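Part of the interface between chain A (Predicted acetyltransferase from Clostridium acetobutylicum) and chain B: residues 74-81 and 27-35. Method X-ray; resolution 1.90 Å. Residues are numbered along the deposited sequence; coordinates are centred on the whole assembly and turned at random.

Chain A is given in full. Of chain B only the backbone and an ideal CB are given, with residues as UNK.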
# COMPACT_ATOMS: atom_id res chain seq x y z
N PRO A 74 -5.34 6.35 -4.49
CA PRO A 74 -6.07 7.32 -5.32
C PRO A 74 -5.71 7.21 -6.81
O PRO A 74 -4.53 7.07 -7.15
CB PRO A 74 -5.59 8.68 -4.78
CG PRO A 74 -5.09 8.40 -3.42
CD PRO A 74 -4.52 7.00 -3.46
N PRO A 75 -6.71 7.30 -7.69
CA PRO A 75 -6.42 7.28 -9.13
C PRO A 75 -5.39 8.32 -9.54
O PRO A 75 -5.30 9.39 -8.96
CB PRO A 75 -7.78 7.61 -9.77
CG PRO A 75 -8.76 7.03 -8.80
CD PRO A 75 -8.16 7.31 -7.43
N THR A 76 -4.59 7.99 -10.55
CA THR A 76 -3.71 8.96 -11.18
C THR A 76 -3.70 8.72 -12.69
O THR A 76 -4.26 7.73 -13.18
CB THR A 76 -2.29 8.87 -10.58
OG1 THR A 76 -1.43 9.79 -11.25
CG2 THR A 76 -1.75 7.46 -10.70
N TYR A 77 -3.09 9.62 -13.44
CA TYR A 77 -3.14 9.50 -14.89
C TYR A 77 -2.47 8.24 -15.42
O TYR A 77 -2.81 7.76 -16.50
CB TYR A 77 -2.58 10.77 -15.54
CG TYR A 77 -3.45 11.95 -15.23
CD1 TYR A 77 -4.67 12.14 -15.88
CD2 TYR A 77 -3.10 12.86 -14.23
CE1 TYR A 77 -5.49 13.21 -15.57
CE2 TYR A 77 -3.90 13.92 -13.93
CZ TYR A 77 -5.09 14.10 -14.60
OH TYR A 77 -5.87 15.18 -14.29
N THR A 78 -1.53 7.69 -14.65
CA THR A 78 -0.81 6.50 -15.07
C THR A 78 -1.37 5.21 -14.47
O THR A 78 -0.83 4.12 -14.67
CB THR A 78 0.68 6.60 -14.70
OG1 THR A 78 0.79 6.85 -13.29
CG2 THR A 78 1.33 7.73 -15.46
N ASN A 79 -2.46 5.33 -13.72
CA ASN A 79 -3.14 4.20 -13.12
C ASN A 79 -4.55 4.66 -12.80
O ASN A 79 -4.84 5.00 -11.66
CB ASN A 79 -2.41 3.83 -11.83
CG ASN A 79 -2.87 2.51 -11.26
OD1 ASN A 79 -2.64 2.20 -10.07
ND2 ASN A 79 -3.53 1.72 -12.09
N LYS A 80 -5.43 4.70 -13.81
CA LYS A 80 -6.69 5.42 -13.65
C LYS A 80 -7.63 4.89 -12.55
O LYS A 80 -8.45 5.64 -12.02
CB LYS A 80 -7.45 5.51 -14.98
CG LYS A 80 -7.92 4.18 -15.52
CD LYS A 80 -8.75 4.38 -16.80
CE LYS A 80 -9.28 3.04 -17.32
NZ LYS A 80 -10.38 3.20 -18.33
N THR A 81 -7.54 3.61 -12.23
CA THR A 81 -8.38 3.04 -11.18
C THR A 81 -7.77 3.22 -9.78
O THR A 81 -8.46 3.10 -8.76
CB THR A 81 -8.61 1.51 -11.39
OG1 THR A 81 -7.37 0.83 -11.19
CG2 THR A 81 -9.10 1.21 -12.79
N UNK B 27 4.11 17.57 -12.26
CA UNK B 27 4.72 17.33 -13.56
C UNK B 27 4.10 16.20 -14.37
O UNK B 27 4.58 15.85 -15.44
CB UNK B 27 6.21 17.03 -13.36
N UNK B 28 3.02 15.62 -13.86
CA UNK B 28 2.40 14.49 -14.54
C UNK B 28 1.63 14.96 -15.78
O UNK B 28 1.11 16.09 -15.81
CB UNK B 28 1.47 13.74 -13.59
N UNK B 29 1.61 14.13 -16.82
CA UNK B 29 0.93 14.47 -18.05
C UNK B 29 -0.54 14.04 -18.00
O UNK B 29 -0.84 12.84 -17.98
CB UNK B 29 1.64 13.82 -19.24
N UNK B 30 -1.45 15.03 -17.95
CA UNK B 30 -2.88 14.79 -17.79
C UNK B 30 -3.54 14.35 -19.11
O UNK B 30 -4.40 15.04 -19.63
CB UNK B 30 -3.56 16.05 -17.26
N UNK B 31 -3.14 13.16 -19.54
CA UNK B 31 -3.33 12.55 -20.85
C UNK B 31 -4.70 11.97 -21.09
O UNK B 31 -5.10 11.73 -22.22
CB UNK B 31 -2.29 11.45 -21.05
N UNK B 32 -5.39 11.65 -20.00
CA UNK B 32 -6.66 10.96 -20.09
C UNK B 32 -7.56 11.60 -19.05
O UNK B 32 -7.08 12.30 -18.17
CB UNK B 32 -6.51 9.45 -19.87
N UNK B 33 -8.86 11.37 -19.17
CA UNK B 33 -9.84 11.95 -18.26
C UNK B 33 -10.04 10.97 -17.12
O UNK B 33 -10.53 9.86 -17.35
CB UNK B 33 -11.16 12.26 -18.97
N UNK B 34 -9.69 11.34 -15.89
CA UNK B 34 -9.93 10.44 -14.76
C UNK B 34 -10.96 10.99 -13.78
O UNK B 34 -11.02 10.57 -12.62
CB UNK B 34 -8.62 10.17 -14.02
N UNK B 35 -11.82 11.89 -14.23
CA UNK B 35 -12.79 12.47 -13.33
C UNK B 35 -13.69 11.40 -12.71
O UNK B 35 -13.99 11.46 -11.52
CB UNK B 35 -13.63 13.51 -14.07

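The visible side of this contact is dominated by Tyr A77, which sits in a type I turn from Thr A76 to Asn A79 and projects its ring (chi1 -65°) into the loop of chain B. No hydrogen bond joins the two stretches, so shape and apolar character carry the argument.

Position 27 has phi/psi of 104/5, and nothing of chain A lies within 5.5 Å of its ideal CB. Positive phi favours glycine, with asparagine a lesser possibility. The residue is Gly B27, which closes the preceding helix in a Schellman motif.

At position 28 CA-to-CB points toward chain A, and the ideal CB lies 4.7 Å from Tyr A77 CD2 and 5.4 Å from Thr A76 OG1. A ring carbon and a hydroxyl would accept a medium aliphatic chain, such as valine, leucine, isoleucine or methionine; a polar chain reaching the hydroxyl is conceivable. The residue is Ile B28: its CG2 packs 4.0 Å from Tyr A77 CD2, and its CD1 comes within 4.3 Å of Thr A76 OG1.

Position 29 points away, leaving its side chain almost unconstrained, and a polar residue is reasonable. Glu B29 fills it; its contribution is backbone, with Glu B29 O 3.6 Å from Tyr A77 CB while also accepting from the backbone N of position 31 (2.8 Å).

Position 30 has its ideal CB 3.6 Å from Tyr A77 CZ, although CA-to-CB runs sideways. The close approach of CA and CB favours an apolar residue, alanine or proline among them, though a longer chain could run past the ring; phi of -79° is compatible with proline. Pro B30 has its CA 3.6 Å from the centroid of the Tyr A77 ring, 9° off the normal, a CH-pi contact.

Position 31 points sideways with no chain A atom within 5.5 Å of its ideal CB, so small or polar residues serve. Asn B31 adds little to the contact.

At position 32 the ideal CB is 5.2 Å from Tyr A77 CD1, again sideways. A chain long enough to bend back could reach the ring and Lys A80 CB, favouring isoleucine, leucine or methionine. Ile B32 does so: CG1 is 4.1 Å from Tyr A77 CD1, and CD1 is 4.1 Å from Lys A80 CB. Its backbone O meets the ring edge, 3.2 Å from Tyr A77 CE1.

Position 33 points away, just before the N-cap at 34; a side-chain acceptor (Asp, Asn, Ser or Thr) could take a free backbone NH of the coming helix. Asp B33 accepts through OD1 from the backbone N of position 35 (2.9 Å, 168°).

Position 34 points toward chain A, its ideal CB near Tyr A77 CE1 (4.6 Å), Lys A80 CB (4.9 Å) and Pro A75 CB (5.0 Å). Such carbon-rich surroundings call for a branched aliphatic or methionine. Ile B34 places CD1 3.9 Å from the Tyr A77 ring centroid, 11° off the normal, on the face opposite Pro B30, while its CG2 is 3.8 Å from Lys A80 CB.

Position 35 points away and starts the helix, so many polar residues would do; Asp B35 makes no contact here.

Chain B (27-35) GIEPNIDID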
# COMPACT_ATOMS: atom_id res chain seq x y z
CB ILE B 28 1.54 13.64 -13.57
CG1 ILE B 28 2.46 13.07 -12.48
CG2 ILE B 28 0.85 12.50 -14.30
CD1 ILE B 28 1.75 12.67 -11.20
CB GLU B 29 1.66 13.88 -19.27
CG GLU B 29 2.97 14.60 -19.57
CD GLU B 29 3.81 13.90 -20.62
OE1 GLU B 29 3.26 13.10 -21.41
OE2 GLU B 29 5.04 14.16 -20.67
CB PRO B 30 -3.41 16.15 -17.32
CG PRO B 30 -2.50 17.12 -17.97
CD PRO B 30 -1.14 16.47 -18.01
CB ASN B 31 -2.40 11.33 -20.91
CG ASN B 31 -1.24 11.54 -21.81
OD1 ASN B 31 -1.29 12.36 -22.73
ND2 ASN B 31 -0.17 10.79 -21.58
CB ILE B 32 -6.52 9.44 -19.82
CG1 ILE B 32 -5.94 9.19 -18.43
CG2 ILE B 32 -5.63 8.78 -20.87
CD1 ILE B 32 -5.88 7.71 -18.04
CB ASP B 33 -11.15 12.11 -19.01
CG ASP B 33 -12.20 12.82 -18.19
OD1 ASP B 33 -12.11 12.80 -16.95
OD2 ASP B 33 -13.14 13.41 -18.79
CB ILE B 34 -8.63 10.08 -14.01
CG1 ILE B 34 -7.97 11.34 -13.44
CG2 ILE B 34 -7.68 9.29 -14.94
CD1 ILE B 34 -6.76 11.03 -12.59
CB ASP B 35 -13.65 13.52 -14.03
CG ASP B 35 -12.86 14.76 -14.39
OD1 ASP B 35 -11.65 14.84 -14.05
OD2 ASP B 35 -13.45 15.66 -15.01
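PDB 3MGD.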